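Local coordinates for protein trans-isoprenyl diphosphate synthase (Caulobacter crescentus, PDB 3OYR) that probably makes all-trans-octaprenyl diphosphate, the side-chain precursor of isoprenoid quinones, by adding five isopentenyl diphosphate units to farnesyl diphosphate, at residues B[58-63]-B[113-118]; B[87-92]-B[144-149]; B[222-227]-B[335-340]; B[262-267]-B[298-303]. All coordinates share one frame; numbering follows the deposited sequence.

From the N terminus, contact 1 ties the end of helix 52-61 to the hairpin 113-118, closing a loop over two helices beside the diphosphate pocket. Contact 2 opens within that loop, on the early part of helix 87-109, and closes beyond it at the end of helix 126-147, so the two cross along the chain. Contact 3 follows in series: it joins helix 211-238 to the C-terminal helix 328-342 within the helical bundle, on the opposite side of the chain's centre from contact 1. Contact 4 lies wholly within the loop of contact 3 and fastens helix 259-267 to the joint between helices 287-299 and 302-320.

Contact 1 of 4, residues B[58-63]-B[113-118]; sequences EHLIAA and LRRGKV. With DMA (dimethylallyl diphosphate), chain D; DMA (dimethylallyl diphosphate), chain G.
R115 reaches L60 on an arm that is extended from CG to NE (chi2 176°, chi3 175°), while H59, its CG anti to the backbone N, turns its ring toward the second strand of the hairpin. The R115 guanidinium bonds both to the helix end and to a ligand. NH2 donates to L60 O at 2.9 Å, in the guanidinium plane but well above the plane of the carbonyl. NE donates almost straight to O2B of one dimethylallyl diphosphate, 2.8 Å away, and NH1 takes O1B of the same phosphate. The type I' turn R114-K117 of the short beta hairpin, just after the helix with the calcium-binding D105 and D109, presents two arginines to the two ligands of the prenyl synthase pocket. R114 grips the second dimethylallyl diphosphate, NH1 to O1B at 2.7 Å and NH2 to O3B, and also forms a salt bridge with D106; its CG lies 3.4 Å from L60 CD1. An alanine in place of R115 would probably leave the first phosphate without two of its donors and L60 O without this bond. On the other strand, K117 slides past H59 with CD over one ring face, displaced toward the rim, a CH-pi contact 3.9 Å from the centroid, and NZ bonds to H59 O on a lone pair at 3.0 Å. H59 NE2 donates in its ring plane to V118 O, 2.9 Å away, at 171°.

Contact 2 of 4, residues B[87-92]-B[144-149]; sequences FQKLAA and MVETNS
K89 NZ and E146 OE2 form a short salt bridge of 2.6 Å, OE2 accepting through its anti lone pair, the one away from OE1. It joins the start of helix 87-109 to the last turn of helix 126-147, two helices of the all-alpha isoprenoid synthase fold, well away from the diphosphate pocket. K89 is extended beyond CG and crosses the glutamate side chain at about a right angle. A water accepts from the same NZ and donates to E146 O, so the lysine is tied to both the side chain and the backbone of E146. OE1 forms a second salt bridge, to R45 of helix 25-45; the two basic partners are likely to favour the charged carboxylate. Next to the salt bridge, T147 CG2 lies between the helices, 3.7 Å from both K89 CB and L90 CD2. With chi1 at 78°, T147 OG1 sits between the backbone N and the carbonyl carbon, donates to M144 O at 2.8 Å, and closes an ST turn by accepting from S149 N at 3.2 Å. A glycine in place of T147 would probably open a gap beside K89 CB and L90 CD2 and leave S149 N without its side-chain acceptor. L90 also places CD2 at 3.8 Å from M144 CG, their side chains crossing at about a right angle.

Contact 3 of 4, residues B[222-227]-B[335-340]; sequences LNLGLA and ELADFA
L224 sends a single methyl, CD1, into the facing helix, and this one atom carries nearly all the side-chain contact. The leucine has CG anti to the backbone N (chi1 -175°), and chi2, 111°, away from a staggered value, carries CD1 over the backbone of A337 at 3.5 Å from its CA, tighter than usual for two carbons. L336 flanks it, with CG 3.9 Å from L224 CD1 and L336 CD2 4.1 Å from it. The A337 methyl lies beside the same CD1 at 4.1 Å, and A340 CB comes within 4.3 Å of it from one turn farther on. The methyl is thus set among L336, A337 and A340 on the surface of helix 328-342. This is helix-to-helix packing inside the alpha bundle of the prenyl synthase fold: the axes of 222-227 and 335-340 run nearly the same way, 25° apart, and come within 9.2 Å. One turn beyond L224, A227 and A340 turn their CB atoms toward each other, with 6.3 Å between their CA atoms. No hydrogen bond crosses the contact. M72 of helix 68-79 touches both L224 and L336, and F196 of helix 181-206 packs on L224.

Contact 4 of 4, residues B[262-267]-B[298-303]; sequences LLAIAR and IGSGAL
A Schellman motif ends helix 287-299 at G301, and the same glycine is the N-cap residue of helix 302-320; the side of this joint meets helix 259-267. With chi1 nearly eclipsed at -12° and further bends at chi2 and chi3, R267 folds against S300: NE donates to S300 O at 2.9 Å, the donor tilted 26° from the carbonyl plane, while NH1 adds a weak bond of 3.3 Å to S300 O. The aliphatic part of the arginine also packs on the serine, R267 CG standing 3.8 Å from S300 CB. G301 takes positive phi, which favours glycine, and a CB there would come tightly against R267 NH1. Deeper in, alanines let the backbones approach closely: A302 CB lies 3.6 Å from A264 N and 3.8 Å from A264 CB, and the CA atoms of this pair are 5.1 Å apart. L263 flanks A302 with its CB at 4.0 Å from A302 CB. S300 OG touches A264 CB, but its hydrogen bond goes back to L296 O of helix 287-299. A305 receives both L263 and R267, so helix 259-267 rests on the joint and on the start of helix 302-320.

Contact 1 of 4, residues B[58-63]-B[113-118]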
loop_
_atom_site.group_PDB
_atom_site.type_symbol
_atom_site.label_atom_id
_atom_site.label_comp_id
_atom_site.label_asym_id
_atom_site.label_seq_id
_atom_site.Cartn_x
_atom_site.Cartn_y
_atom_site.Cartn_z
ATOM N N GLU B 58 -5.326 1.394 15.446
ATOM C CA GLU B 58 -5.349 2.255 16.630
ATOM C C GLU B 58 -4.154 2.021 17.545
ATOM O O GLU B 58 -3.704 2.945 18.208
ATOM C CB GLU B 58 -6.652 2.115 17.436
ATOM C CG GLU B 58 -6.986 3.361 18.274
ATOM C CD GLU B 58 -7.709 3.046 19.577
ATOM O OE1 GLU B 58 -8.819 2.473 19.528
ATOM O OE2 GLU B 58 -7.173 3.392 20.656
ATOM N N HIS B 59 -3.625 0.799 17.569
ATOM C CA HIS B 59 -2.421 0.531 18.350
ATOM C C HIS B 59 -1.303 1.491 17.899
ATOM O O HIS B 59 -0.632 2.089 18.736
ATOM C CB HIS B 59 -2.004 -0.930 18.214
ATOM C CG HIS B 59 -0.677 -1.255 18.838
ATOM N ND1 HIS B 59 -0.552 -1.684 20.144
ATOM C CD2 HIS B 59 0.579 -1.247 18.327
ATOM C CE1 HIS B 59 0.720 -1.910 20.415
ATOM N NE2 HIS B 59 1.430 -1.645 19.332
ATOM N N LEU B 60 -1.159 1.680 16.581
ATOM C CA LEU B 60 -0.160 2.603 16.033
ATOM C C LEU B 60 -0.560 4.090 16.070
ATOM O O LEU B 60 0.224 4.932 16.533
ATOM C CB LEU B 60 0.253 2.184 14.615
ATOM C CG LEU B 60 1.384 2.993 13.953
ATOM C CD1 LEU B 60 2.587 3.147 14.875
ATOM C CD2 LEU B 60 1.831 2.338 12.669
ATOM N N ILE B 61 -1.759 4.399 15.580
ATOM C CA ILE B 61 -2.225 5.763 15.461
ATOM C C ILE B 61 -2.403 6.444 16.828
ATOM O O ILE B 61 -1.877 7.542 17.047
ATOM C CB ILE B 61 -3.512 5.851 14.598
ATOM C CG1 ILE B 61 -3.241 5.391 13.152
ATOM C CG2 ILE B 61 -4.081 7.269 14.619
ATOM C CD1 ILE B 61 -4.539 4.977 12.357
ATOM N N ALA B 62 -3.107 5.786 17.751
ATOM C CA ALA B 62 -3.296 6.332 19.107
ATOM C C ALA B 62 -2.016 6.360 19.961
ATOM O O ALA B 62 -1.968 7.088 20.957
ATOM C CB ALA B 62 -4.454 5.610 19.855
ATOM N N ALA B 63 -0.984 5.611 19.555
ATOM C CA ALA B 63 0.293 5.550 20.287
ATOM C C ALA B 63 1.041 6.885 20.366
ATOM O O ALA B 63 1.874 7.092 21.253
ATOM C CB ALA B 63 1.208 4.494 19.684
ATOM N N LEU B 113 10.293 -1.459 18.206
ATOM C CA LEU B 113 9.622 -0.386 18.902
ATOM C C LEU B 113 9.211 0.740 17.936
ATOM O O LEU B 113 9.976 1.125 17.059
ATOM C CB LEU B 113 10.555 0.184 19.974
ATOM C CG LEU B 113 9.911 0.975 21.111
ATOM C CD1 LEU B 113 9.146 0.046 22.069
ATOM C CD2 LEU B 113 10.970 1.763 21.871
ATOM N N ARG B 114 8.008 1.266 18.134
ATOM C CA ARG B 114 7.482 2.356 17.329
ATOM C C ARG B 114 6.528 3.167 18.176
ATOM O O ARG B 114 5.553 2.619 18.719
ATOM C CB ARG B 114 6.766 1.827 16.071
ATOM C CG ARG B 114 5.973 2.917 15.322
ATOM C CD ARG B 114 6.875 3.920 14.620
ATOM N NE ARG B 114 7.626 3.268 13.556
ATOM C CZ ARG B 114 8.609 3.831 12.854
ATOM N NH1 ARG B 114 8.975 5.093 13.076
ATOM N NH2 ARG B 114 9.209 3.117 11.907
ATOM N N ARG B 115 6.827 4.463 18.295
ATOM C CA ARG B 115 6.028 5.410 19.079
ATOM C C ARG B 115 5.848 4.956 20.541
ATOM O O ARG B 115 4.794 5.181 21.154
ATOM C CB ARG B 115 4.670 5.697 18.406
ATOM C CG ARG B 115 4.757 6.427 17.065
ATOM C CD ARG B 115 3.363 6.572 16.422
ATOM N NE ARG B 115 3.393 7.379 15.186
ATOM C CZ ARG B 115 2.396 7.472 14.308
ATOM N NH1 ARG B 115 2.542 8.243 13.226
ATOM N NH2 ARG B 115 1.253 6.794 14.491
ATOM N N GLY B 116 6.875 4.307 21.089
ATOM C CA GLY B 116 6.875 3.913 22.497
ATOM C C GLY B 116 6.219 2.571 22.783
ATOM O O GLY B 116 6.325 2.064 23.900
ATOM N N LYS B 117 5.532 2.008 21.786
ATOM C CA LYS B 117 4.863 0.712 21.916
ATOM C C LYS B 117 5.621 -0.324 21.092
ATOM O O LYS B 117 6.398 0.027 20.195
ATOM C CB LYS B 117 3.400 0.781 21.441
ATOM C CG LYS B 117 2.431 1.561 22.348
ATOM C CD LYS B 117 0.988 1.353 21.866
ATOM C CE LYS B 117 0.001 2.363 22.454
ATOM N NZ LYS B 117 -1.261 2.469 21.633
ATOM N N VAL B 118 5.390 -1.594 21.398
ATOM C CA VAL B 118 5.896 -2.711 20.600
ATOM C C VAL B 118 5.361 -2.553 19.173
ATOM O O VAL B 118 4.220 -2.118 18.989
ATOM C CB VAL B 118 5.472 -4.078 21.237
ATOM C CG1 VAL B 118 3.938 -4.195 21.346
ATOM C CG2 VAL B 118 6.047 -5.256 20.488
HETATM C C1 DMA D . 8.964 8.394 11.003
HETATM O O1 DMA D . 8.247 9.632 10.915
HETATM C C2 DMA D . 9.233 8.294 9.543
HETATM C C3 DMA D . 10.364 8.746 8.995
HETATM C C4 DMA D . 11.517 9.271 9.810
HETATM C C5 DMA D . 10.460 8.679 7.503
HETATM P PA DMA D . 7.989 10.678 12.104
HETATM O O1A DMA D . 7.239 11.895 11.601
HETATM O O2A DMA D . 9.301 10.947 12.787
HETATM O O3A DMA D . 7.056 9.711 13.010
HETATM P PB DMA D . 5.733 10.068 13.884
HETATM O O1B DMA D . 4.582 10.125 12.899
HETATM O O2B DMA D . 5.739 8.811 14.728
HETATM O O3B DMA D . 5.957 11.359 14.624
HETATM C C1 DMA G . 12.072 5.556 6.395
HETATM O O1 DMA G . 12.947 6.093 7.380
HETATM C C2 DMA G . 10.755 5.104 6.944
HETATM C C3 DMA G . 9.596 5.332 6.316
HETATM C C4 DMA G . 9.483 6.053 5.009
HETATM C C5 DMA G . 8.354 4.827 6.972
HETATM P PA DMA G . 13.559 5.285 8.656
HETATM O O1A DMA G . 14.796 6.056 9.004
HETATM O O2A DMA G . 13.623 3.798 8.433
HETATM O O3A DMA G . 12.402 5.640 9.729
HETATM P PB DMA G . 12.281 5.070 11.237
HETATM O O1B DMA G . 11.116 5.915 11.682
HETATM O O2B DMA G . 13.607 5.366 11.895
HETATM O O3B DMA G . 12.028 3.582 11.143
#

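Contact 2 of 4, residues B[87-92]-B[144-149]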
loop_
_atom_site.group_PDB
_atom_site.type_symbol
_atom_site.label_atom_id
_atom_site.label_comp_id
_atom_site.label_asym_id
_atom_site.label_seq_id
_atom_site.Cartn_x
_atom_site.Cartn_y
_atom_site.Cartn_z
ATOM N N PHE B 87 -9.598 20.247 2.310
ATOM C CA PHE B 87 -8.213 19.841 2.496
ATOM C C PHE B 87 -8.031 18.889 3.680
ATOM O O PHE B 87 -7.041 18.163 3.720
ATOM C CB PHE B 87 -7.293 21.073 2.643
ATOM C CG PHE B 87 -7.590 21.924 3.863
ATOM C CD1 PHE B 87 -8.434 23.027 3.763
ATOM C CD2 PHE B 87 -7.019 21.633 5.103
ATOM C CE1 PHE B 87 -8.715 23.826 4.867
ATOM C CE2 PHE B 87 -7.301 22.427 6.230
ATOM C CZ PHE B 87 -8.156 23.527 6.109
ATOM N N GLN B 88 -8.974 18.890 4.630
ATOM C CA GLN B 88 -8.876 18.026 5.822
ATOM C C GLN B 88 -8.885 16.544 5.480
ATOM O O GLN B 88 -8.240 15.743 6.175
ATOM C CB GLN B 88 -9.991 18.324 6.844
ATOM C CG GLN B 88 -9.806 19.639 7.648
ATOM C CD GLN B 88 -11.050 20.014 8.466
ATOM O OE1 GLN B 88 -11.874 19.158 8.763
ATOM N NE2 GLN B 88 -11.194 21.308 8.809
ATOM N N LYS B 89 -9.642 16.168 4.448
ATOM C CA LYS B 89 -9.637 14.793 3.948
ATOM C C LYS B 89 -8.289 14.391 3.358
ATOM O O LYS B 89 -7.830 13.263 3.587
ATOM C CB LYS B 89 -10.762 14.549 2.951
ATOM C CG LYS B 89 -12.142 14.886 3.508
ATOM C CD LYS B 89 -13.243 14.462 2.552
ATOM C CE LYS B 89 -14.625 14.598 3.215
ATOM N NZ LYS B 89 -15.669 13.896 2.390
ATOM N N LEU B 90 -7.664 15.318 2.624
ATOM C CA LEU B 90 -6.298 15.138 2.097
ATOM C C LEU B 90 -5.312 14.993 3.233
ATOM O O LEU B 90 -4.498 14.064 3.227
ATOM C CB LEU B 90 -5.884 16.292 1.174
ATOM C CG LEU B 90 -6.787 16.549 -0.035
ATOM C CD1 LEU B 90 -6.342 17.792 -0.793
ATOM C CD2 LEU B 90 -6.866 15.360 -0.990
ATOM N N ALA B 91 -5.425 15.862 4.240
ATOM C CA ALA B 91 -4.568 15.767 5.437
ATOM C C ALA B 91 -4.694 14.417 6.112
ATOM O O ALA B 91 -3.679 13.792 6.463
ATOM C CB ALA B 91 -4.874 16.901 6.430
ATOM N N ALA B 92 -5.939 13.961 6.277
ATOM C CA ALA B 92 -6.204 12.627 6.804
ATOM C C ALA B 92 -5.593 11.503 5.926
ATOM O O ALA B 92 -4.969 10.542 6.439
ATOM C CB ALA B 92 -7.736 12.438 6.981
ATOM N N MET B 144 -9.304 10.773 -0.676
ATOM C CA MET B 144 -8.923 11.691 -1.734
ATOM C C MET B 144 -9.941 11.777 -2.827
ATOM O O MET B 144 -10.233 12.866 -3.290
ATOM C CB MET B 144 -7.576 11.310 -2.279
ATOM C CG MET B 144 -6.540 11.608 -1.243
ATOM S SD MET B 144 -4.900 11.621 -1.880
ATOM C CE MET B 144 -4.676 9.885 -2.255
ATOM N N VAL B 145 -10.508 10.632 -3.199
ATOM C CA VAL B 145 -11.610 10.585 -4.157
ATOM C C VAL B 145 -12.772 11.500 -3.742
ATOM O O VAL B 145 -13.326 12.244 -4.576
ATOM C CB VAL B 145 -12.094 9.120 -4.381
ATOM C CG1 VAL B 145 -13.419 9.106 -5.071
ATOM C CG2 VAL B 145 -11.056 8.310 -5.209
ATOM N N GLU B 146 -13.124 11.466 -2.452
ATOM C CA GLU B 146 -14.202 12.314 -1.919
ATOM C C GLU B 146 -13.994 13.812 -2.132
ATOM O O GLU B 146 -14.966 14.551 -2.302
ATOM C CB GLU B 146 -14.420 12.058 -0.433
ATOM C CG GLU B 146 -15.134 10.758 -0.097
ATOM C CD GLU B 146 -15.052 10.402 1.386
ATOM O OE1 GLU B 146 -14.882 9.207 1.684
ATOM O OE2 GLU B 146 -15.161 11.307 2.247
ATOM N N THR B 147 -12.745 14.265 -2.113
ATOM C CA THR B 147 -12.446 15.686 -2.310
ATOM C C THR B 147 -12.662 16.128 -3.758
ATOM O O THR B 147 -12.759 17.335 -4.025
ATOM C CB THR B 147 -10.990 16.030 -1.943
ATOM O OG1 THR B 147 -10.127 15.617 -3.007
ATOM C CG2 THR B 147 -10.570 15.325 -0.669
ATOM N N ASN B 148 -12.686 15.161 -4.688
ATOM C CA ASN B 148 -12.836 15.442 -6.129
ATOM C C ASN B 148 -11.680 16.249 -6.733
ATOM O O ASN B 148 -11.815 16.871 -7.778
ATOM C CB ASN B 148 -14.174 16.145 -6.419
ATOM C CG ASN B 148 -15.067 15.341 -7.308
ATOM O OD1 ASN B 148 -14.611 14.522 -8.118
ATOM N ND2 ASN B 148 -16.360 15.572 -7.178
ATOM N N SER B 149 -10.539 16.254 -6.067
ATOM C CA SER B 149 -9.396 16.945 -6.615
ATOM C C SER B 149 -8.476 15.958 -7.285
ATOM O O SER B 149 -7.705 15.227 -6.633
ATOM C CB SER B 149 -8.660 17.768 -5.565
ATOM O OG SER B 149 -7.501 18.323 -6.170
HETATM O O HOH W 1 -15.478 16.164 0.289
#

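Contact 3 of 4, residues B[222-227]-B[335-340]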
loop_
_atom_site.group_PDB
_atom_site.type_symbol
_atom_site.label_atom_id
_atom_site.label_comp_id
_atom_site.label_asym_id
_atom_site.label_seq_id
_atom_site.Cartn_x
_atom_site.Cartn_y
_atom_site.Cartn_z
ATOM N N LEU B 222 9.614 19.655 0.354
ATOM C CA LEU B 222 10.712 18.790 -0.095
ATOM C C LEU B 222 11.976 19.071 0.723
ATOM O O LEU B 222 12.596 18.150 1.305
ATOM C CB LEU B 222 10.972 18.992 -1.592
ATOM C CG LEU B 222 11.673 17.897 -2.400
ATOM C CD1 LEU B 222 13.185 17.911 -2.198
ATOM C CD2 LEU B 222 11.108 16.526 -2.091
ATOM N N ASN B 223 12.354 20.341 0.785
ATOM C CA ASN B 223 13.495 20.734 1.598
ATOM C C ASN B 223 13.310 20.458 3.090
ATOM O O ASN B 223 14.262 20.014 3.753
ATOM C CB ASN B 223 13.910 22.181 1.322
ATOM C CG ASN B 223 14.477 22.350 -0.060
ATOM O OD1 ASN B 223 15.583 21.895 -0.354
ATOM N ND2 ASN B 223 13.716 22.996 -0.926
ATOM N N LEU B 224 12.095 20.679 3.611
ATOM C CA LEU B 224 11.820 20.331 5.017
ATOM C C LEU B 224 12.054 18.843 5.260
ATOM O O LEU B 224 12.668 18.463 6.254
ATOM C CB LEU B 224 10.405 20.717 5.449
ATOM C CG LEU B 224 10.216 20.455 6.946
ATOM C CD1 LEU B 224 10.079 21.714 7.705
ATOM C CD2 LEU B 224 9.058 19.574 7.213
ATOM N N GLY B 225 11.603 18.012 4.322
ATOM C CA GLY B 225 11.742 16.569 4.462
ATOM C C GLY B 225 13.168 16.058 4.405
ATOM O O GLY B 225 13.515 15.131 5.137
ATOM N N LEU B 226 13.992 16.645 3.545
ATOM C CA LEU B 226 15.431 16.321 3.530
ATOM C C LEU B 226 16.097 16.628 4.885
ATOM O O LEU B 226 16.733 15.742 5.493
ATOM C CB LEU B 226 16.132 17.037 2.368
ATOM C CG LEU B 226 15.668 16.564 0.978
ATOM C CD1 LEU B 226 16.193 17.456 -0.119
ATOM C CD2 LEU B 226 16.114 15.142 0.729
ATOM N N ALA B 227 15.886 17.849 5.383
ATOM C CA ALA B 227 16.350 18.253 6.724
ATOM C C ALA B 227 15.861 17.262 7.764
ATOM O O ALA B 227 16.657 16.758 8.585
ATOM C CB ALA B 227 15.846 19.688 7.066
ATOM N N GLU B 335 9.295 28.143 11.718
ATOM C CA GLU B 335 9.693 27.576 12.996
ATOM C C GLU B 335 9.752 26.048 12.917
ATOM O O GLU B 335 10.586 25.411 13.580
ATOM C CB GLU B 335 8.768 28.069 14.134
ATOM C CG GLU B 335 8.968 29.555 14.474
ATOM C CD GLU B 335 7.931 30.103 15.448
ATOM O OE1 GLU B 335 6.859 29.491 15.616
ATOM O OE2 GLU B 335 8.187 31.161 16.044
ATOM N N LEU B 336 8.884 25.461 12.097
ATOM C CA LEU B 336 8.902 24.005 11.876
ATOM C C LEU B 336 10.182 23.549 11.167
ATOM O O LEU B 336 10.744 22.490 11.493
ATOM C CB LEU B 336 7.657 23.545 11.101
ATOM C CG LEU B 336 7.574 22.076 10.654
ATOM C CD1 LEU B 336 7.393 21.143 11.869
ATOM C CD2 LEU B 336 6.460 21.862 9.654
ATOM N N ALA B 337 10.641 24.353 10.209
ATOM C CA ALA B 337 11.895 24.086 9.495
ATOM C C ALA B 337 13.098 23.979 10.443
ATOM O O ALA B 337 13.900 23.058 10.322
ATOM C CB ALA B 337 12.128 25.153 8.409
ATOM N N ASP B 338 13.191 24.902 11.401
ATOM C CA ASP B 338 14.226 24.860 12.436
ATOM C C ASP B 338 14.030 23.696 13.375
ATOM O O ASP B 338 15.003 23.054 13.821
ATOM C CB ASP B 338 14.252 26.194 13.211
ATOM C CG ASP B 338 14.804 27.341 12.367
ATOM O OD1 ASP B 338 15.556 27.067 11.399
ATOM O OD2 ASP B 338 14.476 28.506 12.649
ATOM N N PHE B 339 12.758 23.414 13.677
ATOM C CA PHE B 339 12.413 22.299 14.537
ATOM C C PHE B 339 12.816 20.958 13.929
ATOM O O PHE B 339 13.301 20.075 14.639
ATOM C CB PHE B 339 10.921 22.298 14.893
ATOM C CG PHE B 339 10.529 21.173 15.802
ATOM C CD1 PHE B 339 10.822 21.231 17.161
ATOM C CD2 PHE B 339 9.893 20.043 15.304
ATOM C CE1 PHE B 339 10.461 20.191 18.014
ATOM C CE2 PHE B 339 9.538 18.990 16.150
ATOM C CZ PHE B 339 9.812 19.071 17.503
ATOM N N ALA B 340 12.612 20.808 12.619
ATOM C CA ALA B 340 13.054 19.600 11.911
ATOM C C ALA B 340 14.517 19.239 12.209
ATOM O O ALA B 340 14.834 18.073 12.403
ATOM C CB ALA B 340 12.814 19.729 10.414
#

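Contact 4 of 4, residues B[262-267]-B[298-303]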
loop_
_atom_site.group_PDB
_atom_site.type_symbol
_atom_site.label_atom_id
_atom_site.label_comp_id
_atom_site.label_asym_id
_atom_site.label_seq_id
_atom_site.Cartn_x
_atom_site.Cartn_y
_atom_site.Cartn_z
ATOM N N LEU B 262 28.610 7.060 6.940
ATOM C CA LEU B 262 29.449 7.309 5.772
ATOM C C LEU B 262 30.496 8.398 6.031
ATOM O O LEU B 262 31.672 8.248 5.657
ATOM C CB LEU B 262 28.588 7.700 4.568
ATOM C CG LEU B 262 27.644 6.681 3.922
ATOM C CD1 LEU B 262 26.919 7.334 2.730
ATOM C CD2 LEU B 262 28.394 5.440 3.469
ATOM N N LEU B 263 30.061 9.481 6.674
ATOM C CA LEU B 263 30.932 10.597 6.987
ATOM C C LEU B 263 31.971 10.202 8.025
ATOM O O LEU B 263 33.135 10.560 7.873
ATOM C CB LEU B 263 30.136 11.812 7.463
ATOM C CG LEU B 263 29.277 12.576 6.442
ATOM C CD1 LEU B 263 28.466 13.674 7.142
ATOM C CD2 LEU B 263 30.124 13.165 5.307
ATOM N N ALA B 264 31.548 9.452 9.049
ATOM C CA ALA B 264 32.443 8.935 10.088
ATOM C C ALA B 264 33.507 8.003 9.547
ATOM O O ALA B 264 34.665 8.105 9.944
ATOM C CB ALA B 264 31.663 8.230 11.160
ATOM N N ILE B 265 33.105 7.089 8.663
ATOM C CA ILE B 265 34.037 6.216 7.946
ATOM C C ILE B 265 35.098 7.058 7.219
ATOM O O ILE B 265 36.292 6.751 7.289
ATOM C CB ILE B 265 33.296 5.254 6.964
ATOM C CG1 ILE B 265 32.550 4.159 7.740
ATOM C CG2 ILE B 265 34.261 4.612 5.965
ATOM C CD1 ILE B 265 31.609 3.329 6.882
ATOM N N ALA B 266 34.657 8.140 6.580
ATOM C CA ALA B 266 35.543 9.046 5.849
ATOM C C ALA B 266 36.537 9.821 6.730
ATOM O O ALA B 266 37.639 10.131 6.276
ATOM C CB ALA B 266 34.732 10.005 4.970
ATOM N N ARG B 267 36.164 10.132 7.971
ATOM C CA ARG B 267 37.102 10.793 8.891
ATOM C C ARG B 267 37.999 9.790 9.629
ATOM O O ARG B 267 39.056 10.170 10.130
ATOM C CB ARG B 267 36.401 11.694 9.930
ATOM C CG ARG B 267 34.937 12.000 9.697
ATOM C CD ARG B 267 34.681 13.301 8.954
ATOM N NE ARG B 267 34.258 14.355 9.876
ATOM C CZ ARG B 267 33.441 15.362 9.569
ATOM N NH1 ARG B 267 33.133 16.266 10.494
ATOM N NH2 ARG B 267 32.928 15.468 8.345
ATOM N N ILE B 298 29.902 10.509 16.875
ATOM C CA ILE B 298 29.873 11.789 17.606
ATOM C C ILE B 298 31.249 12.450 17.531
ATOM O O ILE B 298 31.388 13.557 17.001
ATOM C CB ILE B 298 29.420 11.654 19.090
ATOM C CG1 ILE B 298 27.991 11.099 19.184
ATOM C CG2 ILE B 298 29.508 13.018 19.817
ATOM C CD1 ILE B 298 27.483 10.831 20.618
ATOM N N GLY B 299 32.258 11.736 18.022
ATOM C CA GLY B 299 33.617 12.256 18.129
ATOM C C GLY B 299 34.277 12.747 16.855
ATOM O O GLY B 299 34.976 13.764 16.871
ATOM N N SER B 300 34.041 12.043 15.748
ATOM C CA SER B 300 34.575 12.461 14.451
ATOM C C SER B 300 33.857 13.689 13.872
ATOM O O SER B 300 34.218 14.167 12.798
ATOM C CB SER B 300 34.527 11.310 13.446
ATOM O OG SER B 300 33.185 10.958 13.158
ATOM N N GLY B 301 32.845 14.191 14.581
ATOM C CA GLY B 301 32.059 15.342 14.125
ATOM C C GLY B 301 31.080 14.997 13.014
ATOM O O GLY B 301 30.516 15.893 12.379
ATOM N N ALA B 302 30.877 13.697 12.787
ATOM C CA ALA B 302 30.053 13.204 11.688
ATOM C C ALA B 302 28.581 13.468 11.939
ATOM O O ALA B 302 27.843 13.754 11.004
ATOM C CB ALA B 302 30.284 11.740 11.466
ATOM N N LEU B 303 28.170 13.359 13.200
ATOM C CA LEU B 303 26.847 13.778 13.633
ATOM C C LEU B 303 26.635 15.275 13.374
ATOM O O LEU B 303 25.589 15.673 12.854
ATOM C CB LEU B 303 26.643 13.440 15.110
ATOM C CG LEU B 303 25.228 13.458 15.714
ATOM C CD1 LEU B 303 25.043 12.275 16.651
ATOM C CD2 LEU B 303 24.901 14.776 16.435
#